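Local coordinates for trwC protein (Escherichia coli, PDB 1QX0) that probably acts, through this N-terminal relaxase domain of a longer relaxase-helicase protein, in nicking and binding plasmid DNA at the transfer origin during conjugation, at residues B[127-132]-B[172-177]; B[123-128]-B[178-183]; B[237-242]-B[259-264]. One frame throughout, in Å; residues are numbered along the deposited sequence.

Contact 1 (B[127-132]-B[172-177]); sequences ARQKIQ and RSDGQW. With nucleotides of chain A.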
# COMPACT_ATOMS: atom_id res chain seq x y z
N ALA B 127 3.31 -11.14 18.83
CA ALA B 127 3.88 -12.47 18.63
C ALA B 127 3.36 -13.38 19.73
O ALA B 127 2.84 -12.90 20.73
CB ALA B 127 5.42 -12.42 18.66
N ARG B 128 3.48 -14.69 19.54
CA ARG B 128 3.20 -15.63 20.59
C ARG B 128 4.50 -16.05 21.28
O ARG B 128 5.60 -15.91 20.74
CB ARG B 128 2.53 -16.87 20.04
CG ARG B 128 1.14 -16.69 19.57
CD ARG B 128 1.07 -17.03 18.13
NE ARG B 128 0.12 -18.07 17.89
CZ ARG B 128 -0.03 -18.67 16.73
NH1 ARG B 128 0.74 -18.37 15.70
NH2 ARG B 128 -0.96 -19.60 16.62
N GLN B 129 4.33 -16.55 22.50
CA GLN B 129 5.38 -17.20 23.26
C GLN B 129 4.66 -18.30 24.04
O GLN B 129 3.69 -18.01 24.74
CB GLN B 129 6.07 -16.22 24.23
CG GLN B 129 7.09 -16.88 25.14
CD GLN B 129 8.13 -15.91 25.69
OE1 GLN B 129 8.84 -16.25 26.64
NE2 GLN B 129 8.24 -14.72 25.10
N LYS B 130 5.11 -19.54 23.88
CA LYS B 130 4.62 -20.65 24.70
C LYS B 130 5.60 -20.96 25.84
O LYS B 130 6.81 -21.09 25.61
CB LYS B 130 4.38 -21.92 23.86
CG LYS B 130 3.61 -23.03 24.61
CD LYS B 130 3.66 -24.39 23.89
CE LYS B 130 3.69 -24.23 22.36
NZ LYS B 130 2.98 -25.33 21.65
N ILE B 131 5.09 -21.03 27.06
CA ILE B 131 5.88 -21.45 28.22
C ILE B 131 5.14 -22.59 28.91
O ILE B 131 4.00 -22.42 29.36
CB ILE B 131 6.10 -20.29 29.22
CG1 ILE B 131 7.07 -19.26 28.65
CG2 ILE B 131 6.62 -20.83 30.57
CD1 ILE B 131 6.82 -17.85 29.17
N GLN B 132 5.81 -23.74 28.99
CA GLN B 132 5.29 -24.94 29.65
C GLN B 132 3.89 -25.35 29.16
O GLN B 132 3.04 -25.73 29.97
CB GLN B 132 5.29 -24.79 31.18
CG GLN B 132 6.63 -25.09 31.85
CD GLN B 132 7.08 -26.53 31.67
OE1 GLN B 132 8.26 -26.79 31.33
NE2 GLN B 132 6.16 -27.48 31.89
N ARG B 172 10.41 -10.11 20.10
CA ARG B 172 9.79 -10.30 21.42
C ARG B 172 10.54 -9.59 22.55
O ARG B 172 11.70 -9.20 22.39
CB ARG B 172 9.67 -11.78 21.78
CG ARG B 172 8.81 -12.60 20.85
CD ARG B 172 8.32 -13.90 21.44
NE ARG B 172 9.39 -14.65 22.10
CZ ARG B 172 9.46 -15.97 22.13
NH1 ARG B 172 10.45 -16.58 22.78
NH2 ARG B 172 8.53 -16.69 21.52
N SER B 173 9.87 -9.44 23.67
CA SER B 173 10.43 -8.84 24.89
C SER B 173 11.69 -9.52 25.44
O SER B 173 12.55 -8.86 26.05
CB SER B 173 9.37 -8.82 25.99
OG SER B 173 9.79 -7.96 27.01
N ASP B 174 11.77 -10.84 25.24
CA ASP B 174 12.95 -11.63 25.62
C ASP B 174 14.09 -11.57 24.60
O ASP B 174 15.08 -12.32 24.71
CB ASP B 174 12.54 -13.10 25.89
CG ASP B 174 12.03 -13.82 24.64
OD1 ASP B 174 11.87 -13.17 23.59
OD2 ASP B 174 11.75 -15.05 24.61
N GLY B 175 13.96 -10.70 23.59
CA GLY B 175 14.99 -10.53 22.57
C GLY B 175 14.96 -11.51 21.40
O GLY B 175 15.80 -11.46 20.52
N GLN B 176 13.97 -12.40 21.39
CA GLN B 176 13.81 -13.40 20.33
C GLN B 176 12.98 -12.86 19.15
O GLN B 176 11.91 -12.30 19.37
CB GLN B 176 13.09 -14.62 20.89
CG GLN B 176 13.87 -15.41 21.94
CD GLN B 176 15.05 -16.15 21.35
OE1 GLN B 176 14.87 -17.05 20.53
NE2 GLN B 176 16.26 -15.77 21.75
N TRP B 177 13.46 -13.08 17.92
CA TRP B 177 12.71 -12.75 16.70
C TRP B 177 11.72 -13.87 16.38
O TRP B 177 12.09 -15.07 16.42
CB TRP B 177 13.64 -12.54 15.49
CG TRP B 177 14.35 -11.23 15.56
CD1 TRP B 177 15.59 -10.98 16.11
CD2 TRP B 177 13.86 -9.96 15.10
NE1 TRP B 177 15.88 -9.64 16.02
CE2 TRP B 177 14.84 -8.99 15.40
CE3 TRP B 177 12.68 -9.53 14.45
CZ2 TRP B 177 14.68 -7.63 15.09
CZ3 TRP B 177 12.53 -8.18 14.15
CH2 TRP B 177 13.52 -7.25 14.47
P DG A 13 8.29 -20.26 21.26
OP1 DG A 13 9.14 -19.12 20.81
OP2 DG A 13 7.04 -19.96 22.05
O5' DG A 13 7.94 -21.24 20.04
C5' DG A 13 8.99 -21.44 19.07
C4' DG A 13 8.53 -21.20 17.64
O4' DG A 13 7.80 -22.35 17.16
C3' DG A 13 7.60 -19.99 17.39
O3' DG A 13 7.92 -19.47 16.08
C2' DG A 13 6.19 -20.60 17.50
C1' DG A 13 6.42 -22.02 16.99
N9 DG A 13 5.65 -23.08 17.64
C8 DG A 13 5.43 -23.24 18.99
N7 DG A 13 4.72 -24.30 19.29
C5 DG A 13 4.47 -24.90 18.08
C6 DG A 13 3.74 -26.08 17.80
O6 DG A 13 3.17 -26.84 18.61
N1 DG A 13 3.71 -26.35 16.42
C2 DG A 13 4.31 -25.56 15.47
N2 DG A 13 4.17 -25.97 14.20
N3 DG A 13 4.98 -24.43 15.73
C4 DG A 13 5.03 -24.17 17.05
P DA A 11 13.90 -26.49 26.79
OP1 DA A 11 15.14 -26.01 27.45
OP2 DA A 11 13.74 -27.93 26.42
O5' DA A 11 12.62 -25.98 27.63
C5' DA A 11 11.70 -26.85 28.28
C4' DA A 11 10.55 -27.32 27.41
O4' DA A 11 10.25 -28.68 27.82
C3' DA A 11 9.24 -26.54 27.57
O3' DA A 11 9.09 -25.66 26.49
C2' DA A 11 8.13 -27.59 27.54
C1' DA A 11 8.84 -28.89 27.92
N9 DA A 11 8.49 -29.39 29.26
C8 DA A 11 9.17 -29.19 30.44
N7 DA A 11 8.62 -29.77 31.48
C5 DA A 11 7.49 -30.40 30.96
C6 DA A 11 6.46 -31.19 31.54
N6 DA A 11 6.41 -31.49 32.85
N1 DA A 11 5.48 -31.65 30.73
C2 DA A 11 5.52 -31.36 29.41
N3 DA A 11 6.43 -30.63 28.75
C4 DA A 11 7.40 -30.17 29.59
P DG A 12 7.99 -24.50 26.58
OP1 DG A 12 8.34 -23.59 27.69
OP2 DG A 12 6.63 -25.06 26.43
O5' DG A 12 8.36 -23.68 25.29
C5' DG A 12 9.66 -23.21 25.11
C4' DG A 12 9.77 -23.02 23.61
O4' DG A 12 9.70 -24.34 23.02
C3' DG A 12 8.63 -22.22 22.98
O3' DG A 12 9.21 -21.23 22.15
C2' DG A 12 7.83 -23.27 22.22
C1' DG A 12 8.93 -24.26 21.85
N9 DG A 12 8.35 -25.55 21.58
C8 DG A 12 7.96 -26.52 22.48
N7 DG A 12 7.43 -27.57 21.90
C5 DG A 12 7.46 -27.25 20.55
C6 DG A 12 7.01 -27.99 19.43
O6 DG A 12 6.50 -29.12 19.44
N1 DG A 12 7.22 -27.31 18.23
C2 DG A 12 7.80 -26.06 18.13
N2 DG A 12 7.93 -25.54 16.90
N3 DG A 12 8.22 -25.36 19.17
C4 DG A 12 8.01 -26.02 20.34
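Arg-172 reaches across to the edge of strand 126-131, where its NH2 donates to Arg-128 O at 3.1 Å in the carbonyl plane, on a lone pair. The same nitrogen donates to a phosphate of the bound DNA, OP1 of DG13 of chain A, at 2.6 Å. Two acceptors thus fix one end of the guanidinium. The other end is held side-on by Asp-174: NE meets OD1 nearly straight, at 174°, while NH1 forms a salt bridge to OD2 at 2.7 Å. Asp-174 belongs to a type I turn from Arg-172 to Gly-175, and its OD1 also accepts from Gln-176 N on the opposite face of the carboxylate, which makes an Asx turn; Gly-175 closes the bend with backbone angles that suit glycine. This is a worked case of a two-stranded ribbon, 126-131 with 134-139, gripping DNA together with a turn, and Arg-172 ties turn, ribbon and phosphate together. The carboxylate probably tempers the arginine's charge beside the phosphate.

The tight part lies over the flat guanidinium. Gln-129, its CG anti to the backbone N (chi1 175°) and its chain extended, lays its amide over one face, the planes 26° apart. NE2 sits 3.2 Å from Arg-172 NE; both are donors, so this is stacking and no bond. Nearer the arginine's root, Ala-127 CB touches Arg-172 CG at 4.0 Å.

Farther along the strand the fit to the turn ends and DNA takes over: Lys-130 N donates to OP2 of DG13 of chain A at 2.7 Å, and Gln-132 N to OP1 of DG12 of chain A. On the solvent side, Asp-174 is exposed, its OD2 3.6 Å from Gln-129 NE2.

Contact 2 (B[123-128]-B[178-183]); sequences ARAQAR and RALKND. With nucleotides of chain A.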
# COMPACT_ATOMS: atom_id res chain seq x y z
N ALA B 123 1.99 -0.38 16.74
CA ALA B 123 1.48 -0.53 18.10
C ALA B 123 0.68 -1.84 18.25
O ALA B 123 0.47 -2.31 19.37
CB ALA B 123 0.60 0.66 18.46
N ARG B 124 0.26 -2.41 17.12
CA ARG B 124 -0.59 -3.58 17.10
C ARG B 124 0.18 -4.86 16.76
O ARG B 124 -0.41 -5.95 16.80
CB ARG B 124 -1.73 -3.40 16.08
CG ARG B 124 -2.88 -2.48 16.55
CD ARG B 124 -3.83 -2.02 15.40
NE ARG B 124 -4.99 -1.29 15.90
CZ ARG B 124 -4.98 -0.02 16.33
NH1 ARG B 124 -3.86 0.71 16.35
NH2 ARG B 124 -6.10 0.51 16.79
N ALA B 125 1.46 -4.72 16.40
CA ALA B 125 2.35 -5.86 16.15
C ALA B 125 2.39 -6.82 17.35
O ALA B 125 2.65 -6.38 18.45
CB ALA B 125 3.78 -5.34 15.85
N GLN B 126 2.16 -8.10 17.11
CA GLN B 126 2.12 -9.12 18.17
C GLN B 126 2.91 -10.39 17.81
O GLN B 126 3.18 -10.66 16.64
CB GLN B 126 0.68 -9.52 18.44
CG GLN B 126 -0.24 -8.38 18.85
CD GLN B 126 -1.47 -8.87 19.57
OE1 GLN B 126 -2.28 -9.61 19.00
NE2 GLN B 126 -1.62 -8.46 20.85
N ALA B 127 3.31 -11.14 18.83
CA ALA B 127 3.88 -12.47 18.63
C ALA B 127 3.36 -13.38 19.73
O ALA B 127 2.84 -12.90 20.73
CB ALA B 127 5.42 -12.42 18.66
N ARG B 128 3.48 -14.69 19.54
CA ARG B 128 3.20 -15.63 20.59
C ARG B 128 4.50 -16.05 21.28
O ARG B 128 5.60 -15.91 20.74
CB ARG B 128 2.53 -16.87 20.04
CG ARG B 128 1.14 -16.69 19.57
CD ARG B 128 1.07 -17.03 18.13
NE ARG B 128 0.12 -18.07 17.89
CZ ARG B 128 -0.03 -18.67 16.73
NH1 ARG B 128 0.74 -18.37 15.70
NH2 ARG B 128 -0.96 -19.60 16.62
N ARG B 178 10.49 -13.47 16.08
CA ARG B 178 9.40 -14.40 15.77
C ARG B 178 8.51 -13.93 14.61
O ARG B 178 8.44 -12.72 14.30
CB ARG B 178 8.52 -14.62 17.00
CG ARG B 178 9.18 -15.40 18.15
CD ARG B 178 9.60 -16.83 17.78
NE ARG B 178 10.24 -17.51 18.89
CZ ARG B 178 11.56 -17.69 19.01
NH1 ARG B 178 12.39 -17.24 18.08
NH2 ARG B 178 12.04 -18.32 20.06
N ALA B 179 7.84 -14.88 13.97
CA ALA B 179 6.79 -14.53 13.02
C ALA B 179 5.78 -13.62 13.69
O ALA B 179 5.49 -13.76 14.89
CB ALA B 179 6.10 -15.78 12.48
N LEU B 180 5.23 -12.71 12.89
CA LEU B 180 4.20 -11.80 13.34
C LEU B 180 2.86 -12.53 13.48
O LEU B 180 2.43 -13.28 12.57
CB LEU B 180 4.06 -10.65 12.34
CG LEU B 180 3.08 -9.52 12.62
CD1 LEU B 180 3.51 -8.78 13.88
CD2 LEU B 180 3.08 -8.58 11.42
N LYS B 181 2.23 -12.33 14.64
CA LYS B 181 0.82 -12.62 14.79
C LYS B 181 0.15 -11.37 14.24
O LYS B 181 0.27 -10.28 14.81
CB LYS B 181 0.47 -12.84 16.26
CG LYS B 181 -0.83 -13.66 16.48
CD LYS B 181 -1.64 -13.10 17.63
CE LYS B 181 -2.92 -13.90 17.92
NZ LYS B 181 -3.24 -14.97 16.94
N ASN B 182 -0.51 -11.53 13.09
CA ASN B 182 -0.98 -10.39 12.31
C ASN B 182 -2.45 -10.00 12.58
O ASN B 182 -2.96 -9.04 11.95
CB ASN B 182 -0.68 -10.61 10.81
CG ASN B 182 -1.66 -11.56 10.13
OD1 ASN B 182 -2.78 -11.74 10.60
ND2 ASN B 182 -1.24 -12.17 9.00
N ASP B 183 -3.11 -10.73 13.48
CA ASP B 183 -4.54 -10.58 13.71
C ASP B 183 -4.96 -9.10 13.86
O ASP B 183 -5.80 -8.58 13.10
CB ASP B 183 -4.99 -11.38 14.95
CG ASP B 183 -4.76 -12.90 14.81
OD1 ASP B 183 -3.83 -13.37 14.09
OD2 ASP B 183 -5.47 -13.71 15.42
P DT A 14 7.10 -18.36 15.28
OP1 DT A 14 8.07 -17.64 14.42
OP2 DT A 14 6.30 -17.54 16.21
O5' DT A 14 6.09 -19.24 14.39
C5' DT A 14 6.59 -19.71 13.16
C4' DT A 14 5.55 -20.49 12.38
O4' DT A 14 5.11 -21.64 13.16
C3' DT A 14 4.27 -19.74 12.06
O3' DT A 14 4.44 -19.11 10.84
C2' DT A 14 3.23 -20.84 11.91
C1' DT A 14 3.79 -21.98 12.76
N1 DT A 14 3.00 -22.31 14.00
C2 DT A 14 2.12 -23.39 13.96
O2 DT A 14 1.89 -24.07 12.98
N3 DT A 14 1.48 -23.66 15.13
C4 DT A 14 1.63 -22.98 16.31
O4 DT A 14 0.99 -23.33 17.26
C5 DT A 14 2.54 -21.87 16.33
C7 DT A 14 2.73 -21.09 17.60
C6 DT A 14 3.19 -21.58 15.18
P DG A 17 -7.60 -20.99 5.96
OP1 DG A 17 -8.56 -22.00 5.47
OP2 DG A 17 -6.81 -20.19 4.98
O5' DG A 17 -8.39 -19.93 6.87
C5' DG A 17 -9.42 -20.33 7.80
C4' DG A 17 -9.91 -19.12 8.58
O4' DG A 17 -8.87 -18.53 9.43
C3' DG A 17 -10.39 -17.96 7.72
O3' DG A 17 -11.51 -17.36 8.36
C2' DG A 17 -9.18 -17.02 7.68
C1' DG A 17 -8.65 -17.16 9.10
N9 DG A 17 -7.22 -16.81 9.20
C8 DG A 17 -6.25 -17.00 8.25
N7 DG A 17 -5.05 -16.60 8.65
C5 DG A 17 -5.24 -16.12 9.94
C6 DG A 17 -4.33 -15.55 10.88
O6 DG A 17 -3.10 -15.32 10.74
N1 DG A 17 -4.97 -15.19 12.09
C2 DG A 17 -6.31 -15.36 12.33
N2 DG A 17 -6.79 -14.96 13.52
N3 DG A 17 -7.17 -15.89 11.45
C4 DG A 17 -6.58 -16.24 10.28
P DT A 18 -12.35 -16.19 7.67
OP1 DT A 18 -13.74 -16.24 8.19
OP2 DT A 18 -12.08 -16.26 6.22
O5' DT A 18 -11.60 -14.91 8.26
C5' DT A 18 -11.79 -14.57 9.61
C4' DT A 18 -10.88 -13.42 9.98
O4' DT A 18 -9.49 -13.80 9.79
C3' DT A 18 -11.07 -12.18 9.13
O3' DT A 18 -11.44 -11.18 10.02
C2' DT A 18 -9.67 -11.91 8.56
C1' DT A 18 -8.79 -12.62 9.58
N1 DT A 18 -7.39 -12.91 9.11
C2 DT A 18 -6.34 -12.57 9.93
O2 DT A 18 -6.46 -12.05 11.02
N3 DT A 18 -5.10 -12.86 9.42
C4 DT A 18 -4.83 -13.44 8.19
O4 DT A 18 -3.68 -13.66 7.84
C5 DT A 18 -5.98 -13.78 7.38
C7 DT A 18 -5.84 -14.43 6.02
C6 DT A 18 -7.20 -13.49 7.88
O HOH W 1 -0.92 -7.73 14.66
O HOH W 2 -2.39 -9.95 16.55
O HOH W 3 5.14 -15.34 16.87
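Residues 125-128 and 178-181 run 108° apart and join through a single antiparallel bridge, a hydrogen-bonded pair of Gln-126 and Lys-181, in which Lys-181 N donates to Gln-126 O at 2.8 Å. Leu-180 CD1 packs beside it, 3.4 Å from Gln-126 O and 4.0 Å from Ala-125 CB. The side chains of Lys-181 and Gln-126 run alongside each other, and Gln-126 NE2 is hydrogen-bonded to Thr-139 OG1. Lys-181 NZ forms a salt bridge from above the carboxylate plane to Asp-183 OD2. That carboxylate takes N1 and N2 of DG17 of chain A on OD1 and OD2, at 2.9 and 2.6 Å, as Asn-182 pairs with N3 and O4 of DT18 of chain A. Were Asp-183 an alanine, the guanine N1 and N2 would probably lose their acceptors and Lys-181 NZ its carboxylate. Arg-128, its NH2 hydrogen-bonded to a guanine O6, lays one guanidinium face over the methyl C7 of DT14 of chain A. Ala-179 N donates to OP1 of that nucleotide, and a water links Arg-128 N, Ala-179 O and its OP2. A carboxylate and a carboxamide hydrogen-bonding to bases beside a ribbon strand are characteristic of sequence-specific DNA recognition, here within the relaxase domain.

Contact 3 (B[237-242]-B[259-264]); sequences EQIAEW and QAAKVL. With nucleotides of chain A.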
# COMPACT_ATOMS: atom_id res chain seq x y z
N GLU B 237 -13.47 1.95 -14.71
CA GLU B 237 -14.38 1.84 -15.81
C GLU B 237 -14.36 0.37 -16.34
O GLU B 237 -15.40 -0.16 -16.69
CB GLU B 237 -14.04 2.88 -16.89
CG GLU B 237 -14.58 2.54 -18.27
CD GLU B 237 -14.60 3.73 -19.23
OE1 GLU B 237 -13.60 4.51 -19.26
OE2 GLU B 237 -15.62 3.88 -19.97
N GLN B 238 -13.20 -0.28 -16.34
CA GLN B 238 -13.08 -1.67 -16.82
C GLN B 238 -13.79 -2.67 -15.87
O GLN B 238 -14.43 -3.62 -16.30
CB GLN B 238 -11.61 -2.04 -17.02
CG GLN B 238 -10.87 -1.22 -18.06
CD GLN B 238 -9.39 -1.65 -18.22
OE1 GLN B 238 -8.87 -1.76 -19.34
NE2 GLN B 238 -8.73 -1.89 -17.10
N ILE B 239 -13.66 -2.44 -14.56
CA ILE B 239 -14.40 -3.20 -13.57
C ILE B 239 -15.92 -3.03 -13.76
O ILE B 239 -16.67 -4.04 -13.73
CB ILE B 239 -13.96 -2.77 -12.13
CG1 ILE B 239 -12.57 -3.29 -11.81
CG2 ILE B 239 -14.92 -3.32 -11.09
CD1 ILE B 239 -11.88 -2.54 -10.68
N ALA B 240 -16.38 -1.78 -13.96
CA ALA B 240 -17.80 -1.47 -14.11
C ALA B 240 -18.38 -2.19 -15.31
O ALA B 240 -19.53 -2.71 -15.25
CB ALA B 240 -18.04 0.07 -14.24
N GLU B 241 -17.60 -2.22 -16.41
CA GLU B 241 -17.97 -2.95 -17.60
C GLU B 241 -18.00 -4.46 -17.37
O GLU B 241 -18.89 -5.13 -17.87
CB GLU B 241 -17.09 -2.60 -18.84
CG GLU B 241 -17.69 -3.19 -20.14
CD GLU B 241 -16.76 -3.20 -21.37
OE1 GLU B 241 -15.74 -2.47 -21.44
OE2 GLU B 241 -17.07 -3.97 -22.28
N TRP B 242 -17.05 -5.01 -16.64
CA TRP B 242 -17.10 -6.46 -16.34
C TRP B 242 -18.48 -6.83 -15.76
O TRP B 242 -19.21 -7.63 -16.34
CB TRP B 242 -15.96 -6.89 -15.39
CG TRP B 242 -15.71 -8.39 -15.42
CD1 TRP B 242 -16.24 -9.32 -14.58
CD2 TRP B 242 -14.90 -9.10 -16.35
NE1 TRP B 242 -15.82 -10.57 -14.93
CE2 TRP B 242 -14.99 -10.47 -16.03
CE3 TRP B 242 -14.11 -8.73 -17.46
CZ2 TRP B 242 -14.32 -11.47 -16.75
CZ3 TRP B 242 -13.42 -9.74 -18.18
CH2 TRP B 242 -13.54 -11.08 -17.82
N GLN B 259 -13.52 -10.28 -7.02
CA GLN B 259 -12.14 -10.63 -7.40
C GLN B 259 -12.00 -10.94 -8.90
O GLN B 259 -11.05 -10.49 -9.54
CB GLN B 259 -11.58 -11.77 -6.54
CG GLN B 259 -10.77 -11.31 -5.29
CD GLN B 259 -9.38 -10.70 -5.63
OE1 GLN B 259 -9.15 -9.49 -5.44
NE2 GLN B 259 -8.46 -11.54 -6.10
N ALA B 260 -12.95 -11.67 -9.46
CA ALA B 260 -12.97 -11.94 -10.90
C ALA B 260 -13.02 -10.64 -11.73
O ALA B 260 -12.29 -10.48 -12.69
CB ALA B 260 -14.14 -12.85 -11.25
N ALA B 261 -13.90 -9.73 -11.33
CA ALA B 261 -14.07 -8.47 -12.03
C ALA B 261 -12.77 -7.68 -12.03
O ALA B 261 -12.35 -7.20 -13.08
CB ALA B 261 -15.21 -7.65 -11.41
N LYS B 262 -12.13 -7.56 -10.86
CA LYS B 262 -10.86 -6.87 -10.73
C LYS B 262 -9.72 -7.55 -11.49
O LYS B 262 -9.03 -6.91 -12.31
CB LYS B 262 -10.48 -6.68 -9.25
CG LYS B 262 -11.45 -5.81 -8.51
CD LYS B 262 -11.15 -5.77 -7.04
CE LYS B 262 -12.22 -4.97 -6.30
NZ LYS B 262 -11.61 -4.43 -5.06
N VAL B 263 -9.51 -8.83 -11.24
CA VAL B 263 -8.37 -9.54 -11.83
C VAL B 263 -8.53 -9.76 -13.34
O VAL B 263 -7.60 -9.51 -14.09
CB VAL B 263 -8.05 -10.88 -11.08
CG1 VAL B 263 -6.96 -11.71 -11.83
CG2 VAL B 263 -7.60 -10.60 -9.63
N LEU B 264 -9.70 -10.21 -13.78
CA LEU B 264 -9.89 -10.59 -15.18
C LEU B 264 -10.19 -9.40 -16.12
O LEU B 264 -9.98 -9.50 -17.34
CB LEU B 264 -10.95 -11.70 -15.33
CG LEU B 264 -10.69 -13.07 -14.69
CD1 LEU B 264 -11.93 -13.95 -14.82
CD2 LEU B 264 -9.47 -13.79 -15.28
P DC A 24 -8.41 3.67 -10.74
OP1 DC A 24 -7.17 4.09 -11.45
OP2 DC A 24 -9.66 3.54 -11.55
O5' DC A 24 -8.11 2.29 -9.98
C5' DC A 24 -6.95 2.11 -9.17
C4' DC A 24 -6.91 0.68 -8.62
O4' DC A 24 -8.07 0.52 -7.77
C3' DC A 24 -7.05 -0.45 -9.65
O3' DC A 24 -6.40 -1.57 -9.25
C2' DC A 24 -8.52 -0.85 -9.67
C1' DC A 24 -8.85 -0.59 -8.21
N1 DC A 24 -10.27 -0.37 -7.97
C2 DC A 24 -10.96 -1.37 -7.27
O2 DC A 24 -10.36 -2.36 -6.85
N3 DC A 24 -12.26 -1.26 -7.01
C4 DC A 24 -12.91 -0.20 -7.45
N4 DC A 24 -14.20 -0.19 -7.15
C5 DC A 24 -12.25 0.85 -8.18
C6 DC A 24 -10.94 0.72 -8.43
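No hydrogen bond joins 237-242 to 259-264, where Trp-242 lies against Ala-261. The tryptophan's CG is anti to the backbone N (chi1 -161°), which swings the indole across the neighbouring helix. From the root outward, CB lies 4.1 Å from Ala-261 CB, and CG comes nearest to Ala-261 CA. CD1 makes the tightest touch of the five-membered ring, 3.5 Å from Ala-261 CA, with the methyl CB of the same alanine close by. NE1 also has Ala-261 CA as its nearest neighbour, the backbone passing over the ring face. On the six-membered ring the partner changes: CZ2 and CH2 meet Leu-264, CH2 at 3.6 Å from CB, while CZ3 lies 3.5 Å from Leu-264 O. One face of the indole is thus spread over a turn of backbone running from Ala-260 to Leu-264, and the small alanine lets the ring come this near.

Ile-239 works one helical turn earlier. Its CD1 touches Lys-262 CG at 3.9 Å and also packs against the cytosine ring of DC24 of chain A, 3.7 Å from C2. Lys-262 starts away from helix 234-245, but its extended chain passes Ile-239 and carries NZ to O2 of that base at 3.0 Å, and more weakly to O6 of a guanine base.

The axes of 237-242 and 259-264 approach to 8.7 Å, their directions 130° apart, an oblique crossing nearer antiparallel than parallel. Arg-235, from the start of helix 234-245, hydrogen-bonds to Lys-262 O near the end of helix 255-264, and Ser-265 just beyond packs against both Ile-239 and Trp-242.

Contacts 1 and 2 form one continuous surface on strand 126-131: they share Ala-127 and Arg-128, their centres lie 11 Å apart, and Arg-172 NH2 and Arg-178 NE come within 3.2 Å of each other beside phosphates of the same DNA. Contact 3 lies far off, its centre about 44 Å from that of contact 1 and 34 Å from that of contact 2, and on the opposite side of the chain's centre from contact 1. What unites them is the bound DNA: contact 1 meets DG12 and DG13, contact 2 DT14, DG17 and DT18, contact 3 DC24, all of chain A. The metal-binding histidines His-150, His-161 and His-163 belong to none of these contacts.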